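Local coordinates for NEQ263 (PDB 5BN3), which forms, together with NeqA, the core complex of an unusual archaeal ATP synthase and probably binds adenine nucleotides, at residues P107-L111 with P123-Q128; S116-V120 with I394-F398; Y303-Q307 with P316-L320; K335-Y339 with F398-D402. All coordinates share one frame; numbering follows the deposited sequence.

Contact 1: residues P107-L111 with P123-Q128; sequences PNEIL and PLLKGQ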
loop_
_atom_site.group_PDB
_atom_site.type_symbol
_atom_site.label_atom_id
_atom_site.label_comp_id
_atom_site.label_asym_id
_atom_site.label_seq_id
_atom_site.Cartn_x
_atom_site.Cartn_y
_atom_site.Cartn_z
ATOM N N PRO B 107 -8.564 -39.199 8.598
ATOM C CA PRO B 107 -9.977 -39.317 8.216
ATOM C C PRO B 107 -10.142 -40.013 6.864
ATOM O O PRO B 107 -9.390 -39.720 5.932
ATOM C CB PRO B 107 -10.433 -37.859 8.128
ATOM C CG PRO B 107 -9.577 -37.159 9.144
ATOM C CD PRO B 107 -8.229 -37.837 9.054
ATOM N N ASN B 108 -11.103 -40.929 6.771
ATOM C CA ASN B 108 -11.299 -41.729 5.563
ATOM C C ASN B 108 -12.762 -42.096 5.342
ATOM O O ASN B 108 -13.091 -42.842 4.417
ATOM C CB ASN B 108 -10.470 -43.011 5.641
ATOM C CG ASN B 108 -10.958 -43.951 6.728
ATOM O OD1 ASN B 108 -11.362 -43.513 7.806
ATOM N ND2 ASN B 108 -10.932 -45.248 6.448
ATOM N N GLU B 109 -13.636 -41.582 6.202
ATOM C CA GLU B 109 -15.058 -41.907 6.141
ATOM C C GLU B 109 -15.899 -40.675 5.804
ATOM O O GLU B 109 -15.959 -39.719 6.580
ATOM C CB GLU B 109 -15.509 -42.517 7.471
ATOM C CG GLU B 109 -16.971 -42.912 7.524
ATOM C CD GLU B 109 -17.374 -43.471 8.877
ATOM O OE1 GLU B 109 -16.479 -43.853 9.665
ATOM O OE2 GLU B 109 -18.590 -43.525 9.155
ATOM N N ILE B 110 -16.546 -40.702 4.643
ATOM C CA ILE B 110 -17.380 -39.589 4.197
ATOM C C ILE B 110 -18.627 -39.400 5.064
ATOM O O ILE B 110 -19.366 -40.351 5.322
ATOM C CB ILE B 110 -17.820 -39.772 2.724
ATOM C CG1 ILE B 110 -16.616 -39.638 1.785
ATOM C CG2 ILE B 110 -18.884 -38.754 2.346
ATOM C CD1 ILE B 110 -16.966 -39.782 0.312
ATOM N N LEU B 111 -18.840 -38.167 5.520
ATOM C CA LEU B 111 -20.101 -37.776 6.145
ATOM C C LEU B 111 -20.978 -37.138 5.075
ATOM O O LEU B 111 -20.719 -36.011 4.643
ATOM C CB LEU B 111 -19.860 -36.768 7.274
ATOM C CG LEU B 111 -19.150 -37.234 8.546
ATOM C CD1 LEU B 111 -18.795 -36.048 9.424
ATOM C CD2 LEU B 111 -20.027 -38.200 9.315
ATOM N N PRO B 123 -16.400 -33.829 -0.706
ATOM C CA PRO B 123 -17.092 -34.384 0.461
ATOM C C PRO B 123 -16.368 -34.135 1.779
ATOM O O PRO B 123 -15.134 -34.095 1.821
ATOM C CB PRO B 123 -17.135 -35.887 0.164
ATOM C CG PRO B 123 -15.977 -36.127 -0.739
ATOM C CD PRO B 123 -15.863 -34.886 -1.583
ATOM N N LEU B 124 -17.155 -33.959 2.838
ATOM C CA LEU B 124 -16.647 -33.816 4.198
ATOM C C LEU B 124 -16.413 -35.196 4.804
ATOM O O LEU B 124 -17.258 -36.085 4.678
ATOM C CB LEU B 124 -17.667 -33.042 5.041
ATOM C CG LEU B 124 -17.595 -33.105 6.571
ATOM C CD1 LEU B 124 -16.358 -32.401 7.085
ATOM C CD2 LEU B 124 -18.837 -32.498 7.198
ATOM N N LEU B 125 -15.267 -35.381 5.453
ATOM C CA LEU B 125 -14.952 -36.656 6.097
ATOM C C LEU B 125 -15.029 -36.534 7.615
ATOM O O LEU B 125 -14.835 -35.450 8.163
ATOM C CB LEU B 125 -13.564 -37.152 5.672
ATOM C CG LEU B 125 -13.474 -38.043 4.429
ATOM C CD1 LEU B 125 -14.083 -37.379 3.219
ATOM C CD2 LEU B 125 -12.029 -38.415 4.141
ATOM N N LYS B 126 -15.321 -37.639 8.298
ATOM C CA LYS B 126 -15.435 -37.610 9.756
ATOM C C LYS B 126 -14.074 -37.365 10.403
ATOM O O LYS B 126 -13.119 -38.115 10.177
ATOM C CB LYS B 126 -16.064 -38.899 10.301
ATOM C CG LYS B 126 -16.572 -38.761 11.736
ATOM C CD LYS B 126 -17.417 -39.954 12.172
ATOM C CE LYS B 126 -16.561 -41.170 12.479
ATOM N NZ LYS B 126 -17.372 -42.287 13.041
ATOM N N GLY B 127 -13.990 -36.304 11.201
ATOM C CA GLY B 127 -12.738 -35.919 11.823
ATOM C C GLY B 127 -12.030 -34.819 11.055
ATOM O O GLY B 127 -10.998 -34.313 11.487
ATOM N N GLN B 128 -12.587 -34.440 9.912
ATOM C CA GLN B 128 -11.976 -33.396 9.092
ATOM C C GLN B 128 -12.279 -32.007 9.649
ATOM O O GLN B 128 -13.308 -31.790 10.299
ATOM C CB GLN B 128 -12.470 -33.505 7.643
ATOM C CG GLN B 128 -11.715 -32.647 6.632
ATOM C CD GLN B 128 -12.144 -32.924 5.198
ATOM O OE1 GLN B 128 -13.038 -33.733 4.951
ATOM N NE2 GLN B 128 -11.502 -32.254 4.248
HETATM O O HOH W 1 -13.028 -40.607 8.841
HETATM O O HOH W 2 -19.808 -34.864 2.292
#
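Two proline rings flank the pairing of 107-111 with 123-128. The Pro107 ring sets CB against Lys126 O (3.4 Å) and CG against the Gly127 backbone, while the Pro123 ring turns CB and CG to Ile110 CD1. The flat Gln128 amide takes the N-H of Leu125 on OE1, in the carbonyl plane. Between the prolines, Lys126 N donates to Glu109 O (2.8 Å, 163°) and Leu111 N to Leu124 O (2.7 Å). This is a short, weakly bonded antiparallel strand pair, with Ile110 and Leu125 at its non-hydrogen-bonded position; its second strand leads into a type II turn, Leu125 to Gln128. Gly127 stands in that turn at backbone angles where a CB would be jammed against Lys126 O and come close to Pro107 CG. One water joins Asn108 N to Lys126 O, another Leu111 O to Leu124 N. Ile110, CG1 anti to its carbonyl carbon (chi1 -68°), lays CG1 3.7 Å from Leu125 CD1 and CD1 3.9 Å from Pro123 CB; with an alanine here, Leu125 CD1 and the Pro123 ring would probably lose this shared apolar cover and face a gap. Leu111 CD1 rests 3.7 Å from Lys126 CA. Lys126 runs beside Glu109, its NZ paired chiefly with Asp220 and at a long 3.8 Å with Glu109 OE1. The Gln128 side chain lies about 5 Å from that of Arg326, an ADP-binding residue.

Contact 2: residues S116-V120 with I394-F398; sequences SSIDV and IEKSF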
loop_
_atom_site.group_PDB
_atom_site.type_symbol
_atom_site.label_atom_id
_atom_site.label_comp_id
_atom_site.label_asym_id
_atom_site.label_seq_id
_atom_site.Cartn_x
_atom_site.Cartn_y
_atom_site.Cartn_z
ATOM N N SER B 116 -25.430 -31.813 -3.120
ATOM C CA SER B 116 -24.688 -32.272 -4.295
ATOM C C SER B 116 -23.380 -31.525 -4.530
ATOM O O SER B 116 -22.351 -32.137 -4.810
ATOM C CB SER B 116 -25.561 -32.166 -5.546
ATOM O OG SER B 116 -26.747 -32.922 -5.403
ATOM N N SER B 117 -23.427 -30.201 -4.419
ATOM C CA SER B 117 -22.251 -29.366 -4.651
ATOM C C SER B 117 -21.119 -29.655 -3.665
ATOM O O SER B 117 -19.965 -29.305 -3.916
ATOM C CB SER B 117 -22.634 -27.886 -4.616
ATOM O OG SER B 117 -23.304 -27.550 -3.417
ATOM N N ILE B 118 -21.452 -30.301 -2.551
ATOM C CA ILE B 118 -20.447 -30.741 -1.587
ATOM C C ILE B 118 -20.094 -32.220 -1.771
ATOM O O ILE B 118 -18.931 -32.563 -1.978
ATOM C CB ILE B 118 -20.930 -30.521 -0.137
ATOM C CG1 ILE B 118 -21.007 -29.024 0.182
ATOM C CG2 ILE B 118 -20.007 -31.220 0.850
ATOM C CD1 ILE B 118 -21.507 -28.721 1.585
ATOM N N ASP B 119 -21.101 -33.088 -1.707
ATOM C CA ASP B 119 -20.883 -34.538 -1.645
ATOM C C ASP B 119 -20.084 -35.163 -2.795
ATOM O O ASP B 119 -19.273 -36.061 -2.569
ATOM C CB ASP B 119 -22.221 -35.270 -1.491
ATOM C CG ASP B 119 -22.850 -35.063 -0.128
ATOM O OD1 ASP B 119 -22.142 -34.621 0.802
ATOM O OD2 ASP B 119 -24.055 -35.355 0.017
ATOM N N VAL B 120 -20.318 -34.706 -4.021
ATOM C CA VAL B 120 -19.647 -35.297 -5.178
ATOM C C VAL B 120 -18.162 -34.943 -5.251
ATOM O O VAL B 120 -17.304 -35.818 -5.167
ATOM C CB VAL B 120 -20.336 -34.897 -6.501
ATOM C CG1 VAL B 120 -19.590 -35.484 -7.682
ATOM C CG2 VAL B 120 -21.777 -35.375 -6.506
ATOM N N ILE B 394 -26.157 -39.671 -2.674
ATOM C CA ILE B 394 -25.028 -39.574 -3.591
ATOM C C ILE B 394 -25.388 -40.180 -4.950
ATOM O O ILE B 394 -24.923 -39.711 -5.993
ATOM C CB ILE B 394 -23.758 -40.228 -2.992
ATOM C CG1 ILE B 394 -22.540 -39.981 -3.883
ATOM C CG2 ILE B 394 -23.963 -41.718 -2.761
ATOM C CD1 ILE B 394 -22.182 -38.522 -4.027
ATOM N N GLU B 395 -26.243 -41.202 -4.931
ATOM C CA GLU B 395 -26.724 -41.830 -6.155
ATOM C C GLU B 395 -27.574 -40.860 -6.970
ATOM O O GLU B 395 -27.480 -40.820 -8.196
ATOM C CB GLU B 395 -27.528 -43.096 -5.840
ATOM C CG GLU B 395 -26.717 -44.235 -5.235
ATOM C CD GLU B 395 -26.523 -44.098 -3.735
ATOM O OE1 GLU B 395 -27.244 -43.299 -3.100
ATOM O OE2 GLU B 395 -25.646 -44.800 -3.188
ATOM N N LYS B 396 -28.402 -40.079 -6.282
ATOM C CA LYS B 396 -29.221 -39.063 -6.937
ATOM C C LYS B 396 -28.344 -37.980 -7.565
ATOM O O LYS B 396 -28.621 -37.506 -8.668
ATOM C CB LYS B 396 -30.208 -38.443 -5.942
ATOM C CG LYS B 396 -31.065 -37.324 -6.521
ATOM C CD LYS B 396 -31.874 -37.805 -7.720
ATOM C CE LYS B 396 -32.661 -36.671 -8.361
ATOM N NZ LYS B 396 -33.670 -36.081 -7.445
ATOM N N SER B 397 -27.281 -37.602 -6.862
ATOM C CA SER B 397 -26.344 -36.604 -7.368
ATOM C C SER B 397 -25.627 -37.091 -8.629
ATOM O O SER B 397 -25.393 -36.313 -9.555
ATOM C CB SER B 397 -25.326 -36.230 -6.285
ATOM O OG SER B 397 -25.954 -35.557 -5.206
ATOM N N PHE B 398 -25.283 -38.377 -8.656
ATOM C CA PHE B 398 -24.660 -38.986 -9.829
ATOM C C PHE B 398 -25.622 -38.997 -11.015
ATOM O O PHE B 398 -25.221 -38.747 -12.152
ATOM C CB PHE B 398 -24.217 -40.420 -9.521
ATOM C CG PHE B 398 -23.046 -40.515 -8.581
ATOM C CD1 PHE B 398 -22.229 -39.417 -8.341
ATOM C CD2 PHE B 398 -22.754 -41.713 -7.946
ATOM C CE1 PHE B 398 -21.149 -39.515 -7.476
ATOM C CE2 PHE B 398 -21.678 -41.817 -7.083
ATOM C CZ PHE B 398 -20.873 -40.716 -6.850
HETATM O O HOH W 3 -25.393 -35.924 -2.627
#
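The seam between the nucleotide-binding domain and the helical C-terminal domain passes through this contact, where the short helix 116-119 meets the start of helix 394-408. The two helices face each other with a polar side and an apolar side. On the polar side Ser116 OG donates to Ser397 OG at 2.8 Å. Ser397 OG donates to a water 2.7 Å away, and that water donates to Asp119 OD2, so three bonds run in one direction from serine to carboxylate. Both hydroxyls stand anti to their carbonyl carbons (chi1 -58° in Ser116 and -67° in Ser397), which turns them toward each other across the interface. Ser116 OG also accepts a bond from Arg392 NH1. The Asp119 carboxylate is held by residues just before the helix, Thr113 OG1 on OD1 and Gly114 N on OD2, and this fixed acceptor probably orients the water. On the apolar side Val120 does most of the touching, through one branch: CG2 sits 3.7 Å from Ser397 CB and 4.0 Å from Ile394 CD1, and approaches the Phe398 ring obliquely at CE1. Ile394 reaches this methyl because its chain bends at the second torsion (chi2 63°), carrying CD1 toward the small helix; there CD1 also lies 4.1 Å from Asp119 CB. Phe383 of helix 367-384 backs Ser116 and Val120. Within helix 394-408, Ile394 O lies 3.3 Å above the plane of the Phe398 ring, offset toward its rim.

Contact 3: residues Y303-Q307 with P316-L320; sequences YVLSQ and PPIDL. With SO4 (sulfate ion), chain X.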
loop_
_atom_site.group_PDB
_atom_site.type_symbol
_atom_site.label_atom_id
_atom_site.label_comp_id
_atom_site.label_asym_id
_atom_site.label_seq_id
_atom_site.Cartn_x
_atom_site.Cartn_y
_atom_site.Cartn_z
ATOM N N TYR B 303 -15.246 -24.511 1.819
ATOM C CA TYR B 303 -16.361 -24.290 0.909
ATOM C C TYR B 303 -16.532 -22.786 0.701
ATOM O O TYR B 303 -16.862 -22.052 1.634
ATOM C CB TYR B 303 -17.647 -24.910 1.462
ATOM C CG TYR B 303 -17.530 -26.390 1.761
ATOM C CD1 TYR B 303 -17.199 -27.295 0.763
ATOM C CD2 TYR B 303 -17.761 -26.882 3.038
ATOM C CE1 TYR B 303 -17.093 -28.647 1.028
ATOM C CE2 TYR B 303 -17.658 -28.237 3.312
ATOM C CZ TYR B 303 -17.324 -29.111 2.302
ATOM O OH TYR B 303 -17.215 -30.457 2.560
ATOM N N VAL B 304 -16.297 -22.330 -0.524
ATOM C CA VAL B 304 -16.314 -20.902 -0.818
ATOM C C VAL B 304 -17.627 -20.487 -1.469
ATOM O O VAL B 304 -18.029 -21.057 -2.485
ATOM C CB VAL B 304 -15.138 -20.514 -1.733
ATOM C CG1 VAL B 304 -15.179 -19.027 -2.062
ATOM C CG2 VAL B 304 -13.820 -20.879 -1.072
ATOM N N LEU B 305 -18.294 -19.497 -0.881
ATOM C CA LEU B 305 -19.558 -19.010 -1.426
ATOM C C LEU B 305 -19.330 -17.915 -2.465
ATOM O O LEU B 305 -18.372 -17.142 -2.369
ATOM C CB LEU B 305 -20.486 -18.524 -0.308
ATOM C CG LEU B 305 -21.502 -19.537 0.234
ATOM C CD1 LEU B 305 -20.930 -20.938 0.273
ATOM C CD2 LEU B 305 -21.997 -19.135 1.617
ATOM N N SER B 306 -20.212 -17.855 -3.460
ATOM C CA SER B 306 -20.018 -16.982 -4.618
ATOM C C SER B 306 -21.110 -15.922 -4.752
ATOM O O SER B 306 -22.301 -16.242 -4.784
ATOM C CB SER B 306 -19.943 -17.829 -5.896
ATOM O OG SER B 306 -20.087 -17.032 -7.059
ATOM N N GLN B 307 -20.694 -14.662 -4.829
ATOM C CA GLN B 307 -21.613 -13.545 -5.024
ATOM C C GLN B 307 -22.344 -13.686 -6.356
ATOM O O GLN B 307 -23.528 -13.368 -6.463
ATOM C CB GLN B 307 -20.835 -12.226 -5.003
ATOM C CG GLN B 307 -21.315 -11.217 -3.977
ATOM C CD GLN B 307 -20.332 -10.076 -3.789
ATOM O OE1 GLN B 307 -19.714 -9.607 -4.747
ATOM N NE2 GLN B 307 -20.172 -9.631 -2.547
ATOM N N PRO B 316 -27.386 -23.678 -2.770
ATOM C CA PRO B 316 -26.342 -22.898 -2.095
ATOM C C PRO B 316 -25.318 -22.368 -3.089
ATOM O O PRO B 316 -24.941 -23.086 -4.014
ATOM C CB PRO B 316 -25.699 -23.921 -1.159
ATOM C CG PRO B 316 -25.892 -25.229 -1.859
ATOM C CD PRO B 316 -27.203 -25.130 -2.587
ATOM N N PRO B 317 -24.866 -21.119 -2.898
ATOM C CA PRO B 317 -24.001 -20.458 -3.881
ATOM C C PRO B 317 -22.540 -20.886 -3.772
ATOM O O PRO B 317 -21.661 -20.035 -3.616
ATOM C CB PRO B 317 -24.151 -18.980 -3.520
ATOM C CG PRO B 317 -24.368 -18.997 -2.036
ATOM C CD PRO B 317 -25.155 -20.251 -1.740
ATOM N N ILE B 318 -22.288 -22.186 -3.882
ATOM C CA ILE B 318 -20.941 -22.732 -3.739
ATOM C C ILE B 318 -20.126 -22.689 -5.035
ATOM O O ILE B 318 -20.541 -23.233 -6.063
ATOM C CB ILE B 318 -20.990 -24.186 -3.217
ATOM C CG1 ILE B 318 -21.514 -24.209 -1.779
ATOM C CG2 ILE B 318 -19.618 -24.830 -3.280
ATOM C CD1 ILE B 318 -21.607 -25.599 -1.180
ATOM N N ASP B 319 -18.967 -22.037 -4.974
ATOM C CA ASP B 319 -18.011 -22.035 -6.078
ATOM C C ASP B 319 -17.334 -23.402 -6.134
ATOM O O ASP B 319 -16.516 -23.732 -5.273
ATOM C CB ASP B 319 -16.974 -20.922 -5.868
ATOM C CG ASP B 319 -16.088 -20.693 -7.087
ATOM O OD1 ASP B 319 -15.651 -21.675 -7.729
ATOM O OD2 ASP B 319 -15.814 -19.514 -7.399
ATOM N N LEU B 320 -17.678 -24.194 -7.146
ATOM C CA LEU B 320 -17.188 -25.569 -7.261
ATOM C C LEU B 320 -15.678 -25.662 -7.444
ATOM O O LEU B 320 -15.068 -26.675 -7.103
ATOM C CB LEU B 320 -17.883 -26.293 -8.421
ATOM C CG LEU B 320 -19.297 -26.822 -8.188
ATOM C CD1 LEU B 320 -19.826 -27.506 -9.438
ATOM C CD2 LEU B 320 -19.307 -27.786 -7.022
HETATM S S SO4 X . -17.591 -14.470 -7.867
HETATM O O1 SO4 X . -17.787 -15.910 -7.775
HETATM O O2 SO4 X . -17.195 -14.125 -9.227
HETATM O O3 SO4 X . -16.565 -14.059 -6.916
HETATM O O4 SO4 X . -18.836 -13.793 -7.529
#
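Leu305 and Ile318 form a single backbone bridge, closed by Asp319 N donating to Val304 O (2.8 Å, 162°) and Ser306 N to Pro317 O (2.6 Å). Each of these carbonyls also receives a CA-H, Val304 O from Ile318 and Pro317 O from Leu305. Pro317 is the centre of an inverse gamma turn and follows Pro316, whose own preceding peptide is cis. Leu305 leans over this bend, its CG 3.7 Å from Pro317 CG and its CD1 3.9 Å from Ile318 CG1, while Met140 and Leu143 of helix 140-151 also pack on it. Asp319 lays its CB 3.5 Å from Val304 O; its OD1 is gripped by the backbone N-H groups of Leu321 and Lys322. The Ser306 hydroxyl, anti to the backbone N (chi1 165°), donates to O1 of a sulfate ion 2.7 Å from OG. The same OG caps Leu309 N, and Asp308 N also binds the sulfate, which probably came from the crystallisation liquor. Strand 301-304 of the P-loop NTPase-type sheet thus leads into helix 307-311 through a serine N-cap, with an anion bound at the helix N-terminus.

Contact 4: residues K335-Y339 with F398-D402; sequences KHKKY and FEIID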
loop_
_atom_site.group_PDB
_atom_site.type_symbol
_atom_site.label_atom_id
_atom_site.label_comp_id
_atom_site.label_asym_id
_atom_site.label_seq_id
_atom_site.Cartn_x
_atom_site.Cartn_y
_atom_site.Cartn_z
ATOM N N LYS B 335 -15.621 -45.152 -8.464
ATOM C CA LYS B 335 -16.746 -44.559 -9.180
ATOM C C LYS B 335 -16.954 -43.105 -8.760
ATOM O O LYS B 335 -17.178 -42.233 -9.597
ATOM C CB LYS B 335 -18.025 -45.356 -8.920
ATOM C CG LYS B 335 -19.249 -44.810 -9.644
ATOM C CD LYS B 335 -20.519 -45.540 -9.228
ATOM C CE LYS B 335 -21.687 -45.165 -10.130
ATOM N NZ LYS B 335 -22.961 -45.819 -9.715
ATOM N N HIS B 336 -16.876 -42.856 -7.457
ATOM C CA HIS B 336 -17.045 -41.515 -6.908
ATOM C C HIS B 336 -15.952 -40.585 -7.434
ATOM O O HIS B 336 -16.224 -39.438 -7.797
ATOM C CB HIS B 336 -17.013 -41.576 -5.381
ATOM C CG HIS B 336 -17.522 -40.340 -4.704
ATOM N ND1 HIS B 336 -18.014 -40.351 -3.420
ATOM C CD2 HIS B 336 -17.608 -39.058 -5.134
ATOM C CE1 HIS B 336 -18.386 -39.126 -3.082
ATOM N NE2 HIS B 336 -18.148 -38.326 -4.103
ATOM N N LYS B 337 -14.720 -41.085 -7.474
ATOM C CA LYS B 337 -13.593 -40.321 -8.001
ATOM C C LYS B 337 -13.807 -39.952 -9.461
ATOM O O LYS B 337 -13.489 -38.841 -9.884
ATOM C CB LYS B 337 -12.287 -41.108 -7.843
ATOM C CG LYS B 337 -11.834 -41.269 -6.399
ATOM C CD LYS B 337 -10.643 -42.217 -6.289
ATOM C CE LYS B 337 -10.232 -42.419 -4.834
ATOM N NZ LYS B 337 -9.107 -43.385 -4.685
ATOM N N LYS B 338 -14.355 -40.892 -10.224
ATOM C CA LYS B 338 -14.618 -40.675 -11.641
ATOM C C LYS B 338 -15.630 -39.553 -11.857
ATOM O O LYS B 338 -15.439 -38.691 -12.717
ATOM C CB LYS B 338 -15.115 -41.969 -12.289
ATOM C CG LYS B 338 -15.392 -41.846 -13.775
ATOM C CD LYS B 338 -16.138 -43.061 -14.304
ATOM C CE LYS B 338 -16.637 -42.821 -15.720
ATOM N NZ LYS B 338 -15.523 -42.501 -16.654
ATOM N N TYR B 339 -16.704 -39.561 -11.072
ATOM C CA TYR B 339 -17.736 -38.535 -11.185
ATOM C C TYR B 339 -17.227 -37.157 -10.768
ATOM O O TYR B 339 -17.552 -36.155 -11.402
ATOM C CB TYR B 339 -18.972 -38.914 -10.363
ATOM C CG TYR B 339 -19.966 -39.767 -11.117
ATOM C CD1 TYR B 339 -20.903 -39.189 -11.961
ATOM C CD2 TYR B 339 -19.971 -41.147 -10.982
ATOM C CE1 TYR B 339 -21.814 -39.961 -12.652
ATOM C CE2 TYR B 339 -20.877 -41.929 -11.669
ATOM C CZ TYR B 339 -21.796 -41.329 -12.502
ATOM O OH TYR B 339 -22.703 -42.100 -13.189
ATOM N N PHE B 398 -25.283 -38.377 -8.656
ATOM C CA PHE B 398 -24.660 -38.986 -9.829
ATOM C C PHE B 398 -25.622 -38.997 -11.015
ATOM O O PHE B 398 -25.221 -38.747 -12.152
ATOM C CB PHE B 398 -24.217 -40.420 -9.521
ATOM C CG PHE B 398 -23.046 -40.515 -8.581
ATOM C CD1 PHE B 398 -22.229 -39.417 -8.341
ATOM C CD2 PHE B 398 -22.754 -41.713 -7.946
ATOM C CE1 PHE B 398 -21.149 -39.515 -7.476
ATOM C CE2 PHE B 398 -21.678 -41.817 -7.083
ATOM C CZ PHE B 398 -20.873 -40.716 -6.850
ATOM N N GLU B 399 -26.890 -39.296 -10.738
ATOM C CA GLU B 399 -27.931 -39.328 -11.765
ATOM C C GLU B 399 -28.117 -37.970 -12.433
ATOM O O GLU B 399 -28.325 -37.888 -13.645
ATOM C CB GLU B 399 -29.263 -39.787 -11.163
ATOM C CG GLU B 399 -29.316 -41.257 -10.780
ATOM C CD GLU B 399 -30.641 -41.641 -10.151
ATOM O OE1 GLU B 399 -31.616 -40.871 -10.303
ATOM O OE2 GLU B 399 -30.709 -42.704 -9.500
ATOM N N ILE B 400 -28.058 -36.908 -11.635
ATOM C CA ILE B 400 -28.166 -35.551 -12.157
ATOM C C ILE B 400 -27.012 -35.253 -13.114
ATOM O O ILE B 400 -27.220 -34.709 -14.198
ATOM C CB ILE B 400 -28.200 -34.504 -11.018
ATOM C CG1 ILE B 400 -29.472 -34.674 -10.179
ATOM C CG2 ILE B 400 -28.145 -33.100 -11.578
ATOM C CD1 ILE B 400 -29.549 -33.741 -8.980
ATOM N N ILE B 401 -25.799 -35.626 -12.710
ATOM C CA ILE B 401 -24.615 -35.450 -13.546
ATOM C C ILE B 401 -24.763 -36.208 -14.867
ATOM O O ILE B 401 -24.467 -35.668 -15.934
ATOM C CB ILE B 401 -23.334 -35.914 -12.815
ATOM C CG1 ILE B 401 -23.063 -35.024 -11.597
ATOM C CG2 ILE B 401 -22.140 -35.879 -13.746
ATOM C CD1 ILE B 401 -21.856 -35.454 -10.774
ATOM N N ASP B 402 -25.228 -37.453 -14.789
ATOM C CA ASP B 402 -25.483 -38.259 -15.981
ATOM C C ASP B 402 -26.481 -37.572 -16.913
ATOM O O ASP B 402 -26.272 -37.513 -18.123
ATOM C CB ASP B 402 -26.010 -39.647 -15.597
ATOM C CG ASP B 402 -24.948 -40.524 -14.956
ATOM O OD1 ASP B 402 -23.744 -40.271 -15.176
ATOM O OD2 ASP B 402 -25.323 -41.478 -14.243
#
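Lys335 extends fully and brings its CE to 4.2 Å from Phe398 CD2, approaching that ring obliquely. One residue on, His336 offers a face of its imidazole to the edge of the Phe398 ring: Phe398 CZ lies over it, 4.0 Å from His336 CG and offset toward the rim, in a T-shaped pair with planes at 77°. The histidine reaches this place with CG anti to its backbone N, and its NE2 makes weak hydrogen bonds to the carbonyls of Asp119 and Val120. A turn later Tyr339 lays its ring on Phe398 in an offset stack, planes 11° apart and centroids 4.2 Å apart. Phe398 CB adds a CH-pi contact over the same face, 4.0 Å from the Tyr339 ring centroid. Ile401 CG2 meets the tyrosine at its edge, 4.0 Å from Tyr339 CD1. The phenol oxygen reaches the carboxylate of Asp402, Tyr339 OH lying 2.9 Å from both OD1 and OD2, with the phenol ring and the carboxylate turned against each other. A leucine in place of Tyr339 would probably leave Phe398 without its stacking partner and Asp402 without the hydroxyl. His336, Tyr339 and Phe398 make an aromatic cluster that lies between helices 334-356 and 394-408, whose segments cross at 43° with axes 11.7 Å apart, in the helical C-terminal domain.

How the contacts relate
Contacts 2 and 4 are neighbours, centres about 7 Å apart, sharing Phe398 and helix 394-408; the centres of contacts 1 and 3 lie about 15 and 16 Å from that of contact 2. Along the chain contacts 1 and 2 interleave: strand 110-111, helix 116-119 and strand 124-125 follow one another, and helix 394-408 comes later. Contact 3 comes between the two halves of contact 2. Helix 116-119 is the common neighbour, Ile118 touching Pro123 of contact 1 and Tyr303 of contact 3. His336 of contact 4 bears on Ile110 and Ile394. Contact 2 joins the C-terminal helices to the nucleotide-binding domain; contact 4 packs two C-terminal helices beside it, and contact 3 lies within the nucleotide-binding domain.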